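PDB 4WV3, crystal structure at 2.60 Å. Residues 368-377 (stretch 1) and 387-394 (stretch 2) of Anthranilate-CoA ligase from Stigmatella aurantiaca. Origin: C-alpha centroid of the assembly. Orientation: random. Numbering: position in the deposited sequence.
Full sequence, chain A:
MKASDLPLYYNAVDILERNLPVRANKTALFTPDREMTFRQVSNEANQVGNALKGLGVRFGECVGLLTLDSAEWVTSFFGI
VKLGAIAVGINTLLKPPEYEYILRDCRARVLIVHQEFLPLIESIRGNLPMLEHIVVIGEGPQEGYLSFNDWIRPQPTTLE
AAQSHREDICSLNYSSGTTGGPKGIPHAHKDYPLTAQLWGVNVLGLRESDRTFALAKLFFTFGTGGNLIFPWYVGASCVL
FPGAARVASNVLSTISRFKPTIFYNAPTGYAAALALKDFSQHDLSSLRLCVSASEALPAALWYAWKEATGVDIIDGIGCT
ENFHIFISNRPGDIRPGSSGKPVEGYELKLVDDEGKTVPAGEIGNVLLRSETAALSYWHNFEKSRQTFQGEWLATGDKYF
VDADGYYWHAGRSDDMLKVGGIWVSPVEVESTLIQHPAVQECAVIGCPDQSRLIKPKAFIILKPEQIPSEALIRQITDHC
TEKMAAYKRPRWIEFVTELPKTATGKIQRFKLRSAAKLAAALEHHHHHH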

# COMPACT_ATOMS: atom_id res chain seq x y z
N LEU A 368 3.14 -15.30 9.31
CA LEU A 368 3.69 -15.42 7.97
C LEU A 368 5.15 -15.85 7.98
O LEU A 368 5.97 -15.30 8.72
CB LEU A 368 3.54 -14.09 7.22
CG LEU A 368 4.28 -13.96 5.89
CD1 LEU A 368 3.78 -14.98 4.88
CD2 LEU A 368 4.16 -12.55 5.35
N ARG A 369 5.47 -16.84 7.15
CA ARG A 369 6.85 -17.29 6.99
C ARG A 369 7.35 -16.85 5.62
O ARG A 369 6.85 -17.29 4.59
CB ARG A 369 6.93 -18.81 7.13
CG ARG A 369 8.33 -19.38 7.11
CD ARG A 369 8.31 -20.85 7.49
NE ARG A 369 9.64 -21.42 7.57
CZ ARG A 369 9.90 -22.64 8.05
NH1 ARG A 369 8.92 -23.39 8.51
NH2 ARG A 369 11.15 -23.09 8.08
N SER A 370 8.34 -15.96 5.61
CA SER A 370 8.78 -15.32 4.38
C SER A 370 10.27 -15.02 4.34
O SER A 370 10.89 -14.78 5.38
CB SER A 370 8.00 -14.01 4.18
OG SER A 370 8.65 -13.17 3.25
N GLU A 371 10.85 -15.03 3.14
CA GLU A 371 12.23 -14.62 2.96
C GLU A 371 12.30 -13.16 2.53
O GLU A 371 13.39 -12.61 2.34
CB GLU A 371 12.93 -15.51 1.93
CG GLU A 371 13.23 -16.91 2.42
CD GLU A 371 14.07 -17.71 1.44
OE1 GLU A 371 13.96 -17.47 0.22
OE2 GLU A 371 14.86 -18.57 1.90
N THR A 372 11.14 -12.54 2.39
CA THR A 372 11.06 -11.14 1.99
C THR A 372 10.68 -10.25 3.17
O THR A 372 10.61 -9.03 3.05
CB THR A 372 10.04 -10.93 0.85
OG1 THR A 372 8.72 -11.17 1.35
CG2 THR A 372 10.33 -11.89 -0.29
N ALA A 373 10.44 -10.88 4.31
CA ALA A 373 10.06 -10.16 5.52
C ALA A 373 11.26 -9.43 6.11
O ALA A 373 12.39 -9.90 6.03
CB ALA A 373 9.47 -11.11 6.54
N ALA A 374 11.00 -8.27 6.71
CA ALA A 374 12.06 -7.50 7.36
C ALA A 374 12.59 -8.25 8.57
O ALA A 374 11.92 -9.14 9.11
CB ALA A 374 11.55 -6.13 7.76
N LEU A 375 13.80 -7.91 9.00
CA LEU A 375 14.43 -8.58 10.13
C LEU A 375 13.96 -7.97 11.45
O LEU A 375 13.81 -8.67 12.45
CB LEU A 375 15.95 -8.51 10.00
CG LEU A 375 16.70 -9.81 10.26
CD1 LEU A 375 15.94 -11.00 9.68
CD2 LEU A 375 18.09 -9.73 9.65
N SER A 376 13.74 -6.66 11.44
CA SER A 376 13.23 -5.93 12.59
C SER A 376 12.80 -4.53 12.15
O SER A 376 13.07 -4.12 11.03
CB SER A 376 14.28 -5.83 13.69
OG SER A 376 15.39 -5.05 13.27
N TYR A 377 12.14 -3.81 13.05
CA TYR A 377 11.78 -2.42 12.78
C TYR A 377 13.00 -1.53 12.96
O TYR A 377 14.03 -1.97 13.47
CB TYR A 377 10.67 -1.94 13.71
CG TYR A 377 9.32 -2.55 13.44
CD1 TYR A 377 8.61 -2.25 12.28
CD2 TYR A 377 8.73 -3.42 14.35
CE1 TYR A 377 7.37 -2.81 12.03
CE2 TYR A 377 7.49 -3.98 14.12
CZ TYR A 377 6.82 -3.67 12.95
OH TYR A 377 5.58 -4.22 12.71
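Stretch 2, residues 387-394: TFQGEWLA

Stretch 2 is a short hairpin. Strand 388-389 runs out, a type II' turn from Q389 to W392 reverses the chain, and strand 392-394 runs back. G390 follows Q389 in the turn with a positive phi of 71°, which favours glycine. The turn is closed by W392 N to Q389 O, 3.1 Å, while A394 N to T387 O, 3.0 Å, ties the returning strand to the start of the hairpin.

The returning strand lies antiparallel to the beginning of stretch 1. L368 and L393 form a hydrogen-bonded pair: L368 N donates to L393 O at 2.7 Å, and L393 N donates to L368 O at 2.5 Å. Their CA atoms are 4.6 Å apart. Beside this pair, W392 CA approaches L368 O at 3.3 Å and R369 CA approaches E391 O at 3.3 Å, both as CA-H...O contacts.

The two leucines point to the same face of the sheet. Both have chi1 t and chi2 p, and L368 CD2 meets L393 CD2 at 4.0 Å. A373 CB points toward stretch 2 and reaches L393 CD2 at 4.1 Å, so the loop after the strand adds to this apolar patch.

R369 is extended, with chi1, chi2 and chi3 all t. This carries its guanidinium past W392 to E391, where R369 NH2 and E391 OE2 form a salt bridge at 2.7 Å. The hydrogen bond within it is weak, since the N-H...O angle is 121°. W392 has chi1 m and chi2 100°. Its CB points sideways, but the indole comes nearer and lays its face against the arginine: R369 CB is 3.9 Å from the centroid of the six-membered ring.

F388 has the largest area covered by the other stretch. With chi1 m and chi2 -87°, its ring sits against the loop from A374 to Y377. S376 CA lies over one face, 3.8 Å from the ring centroid. A374 CB contacts F388 CE1 at 3.8 Å, and A374 O is 3.1 Å from F388 CD1. S376 CB itself points away, so it is the serine backbone that packs here.

Y377 CB points sideways, yet with chi1 m its ring comes nearer to stretch 2. The edge of F388 meets the face of Y377, with planes at 66° and Y377 CD2 at 3.5 Å from F388 CE2. At the tyrosine edge, Y377 OH is 3.4 Å from T387 OG1, too long for more than a weak interaction.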

# COMPACT_ATOMS: atom_id res chain seq x y z
N THR A 387 6.62 -8.47 16.93
CA THR A 387 6.14 -8.70 15.57
C THR A 387 6.92 -9.79 14.85
O THR A 387 6.35 -10.75 14.34
CB THR A 387 6.18 -7.40 14.74
OG1 THR A 387 5.30 -6.44 15.32
CG2 THR A 387 5.77 -7.67 13.31
N PHE A 388 8.24 -9.64 14.81
CA PHE A 388 9.10 -10.58 14.11
C PHE A 388 9.47 -11.75 15.01
O PHE A 388 10.51 -11.73 15.67
CB PHE A 388 10.36 -9.87 13.61
CG PHE A 388 10.07 -8.64 12.78
CD1 PHE A 388 9.85 -8.75 11.42
CD2 PHE A 388 10.00 -7.39 13.37
CE1 PHE A 388 9.58 -7.63 10.66
CE2 PHE A 388 9.73 -6.27 12.61
CZ PHE A 388 9.52 -6.39 11.25
N GLN A 389 8.63 -12.77 15.01
CA GLN A 389 8.81 -13.92 15.89
C GLN A 389 9.58 -15.05 15.21
O GLN A 389 9.00 -16.08 14.86
CB GLN A 389 7.46 -14.43 16.39
CG GLN A 389 6.60 -13.37 17.05
CD GLN A 389 5.21 -13.86 17.39
OE1 GLN A 389 4.93 -15.06 17.30
NE2 GLN A 389 4.33 -12.94 17.77
N GLY A 390 10.88 -14.85 15.03
CA GLY A 390 11.73 -15.84 14.40
C GLY A 390 11.44 -15.97 12.91
O GLY A 390 11.55 -14.99 12.17
N GLU A 391 11.08 -17.17 12.49
CA GLU A 391 10.74 -17.42 11.09
C GLU A 391 9.31 -16.99 10.78
O GLU A 391 8.90 -16.99 9.62
CB GLU A 391 10.92 -18.89 10.73
CG GLU A 391 12.36 -19.35 10.60
CD GLU A 391 12.48 -20.68 9.90
OE1 GLU A 391 12.65 -21.71 10.59
OE2 GLU A 391 12.40 -20.71 8.65
N TRP A 392 8.56 -16.63 11.81
CA TRP A 392 7.16 -16.26 11.65
C TRP A 392 6.92 -14.77 11.87
O TRP A 392 7.42 -14.18 12.82
CB TRP A 392 6.28 -17.10 12.57
CG TRP A 392 6.31 -18.55 12.24
CD1 TRP A 392 7.03 -19.52 12.87
CD2 TRP A 392 5.59 -19.21 11.19
NE1 TRP A 392 6.81 -20.74 12.28
CE2 TRP A 392 5.93 -20.58 11.25
CE3 TRP A 392 4.70 -18.78 10.21
CZ2 TRP A 392 5.40 -21.52 10.36
CZ3 TRP A 392 4.18 -19.71 9.33
CH2 TRP A 392 4.53 -21.06 9.41
N LEU A 393 6.13 -14.18 10.98
CA LEU A 393 5.81 -12.76 11.04
C LEU A 393 4.36 -12.54 11.46
O LEU A 393 3.44 -13.02 10.80
CB LEU A 393 6.07 -12.10 9.69
CG LEU A 393 5.68 -10.63 9.56
CD1 LEU A 393 6.54 -9.77 10.47
CD2 LEU A 393 5.79 -10.16 8.11
N ALA A 394 4.17 -11.82 12.56
CA ALA A 394 2.83 -11.48 13.02
C ALA A 394 2.36 -10.20 12.34
O ALA A 394 2.97 -9.14 12.48
CB ALA A 394 2.81 -11.31 14.53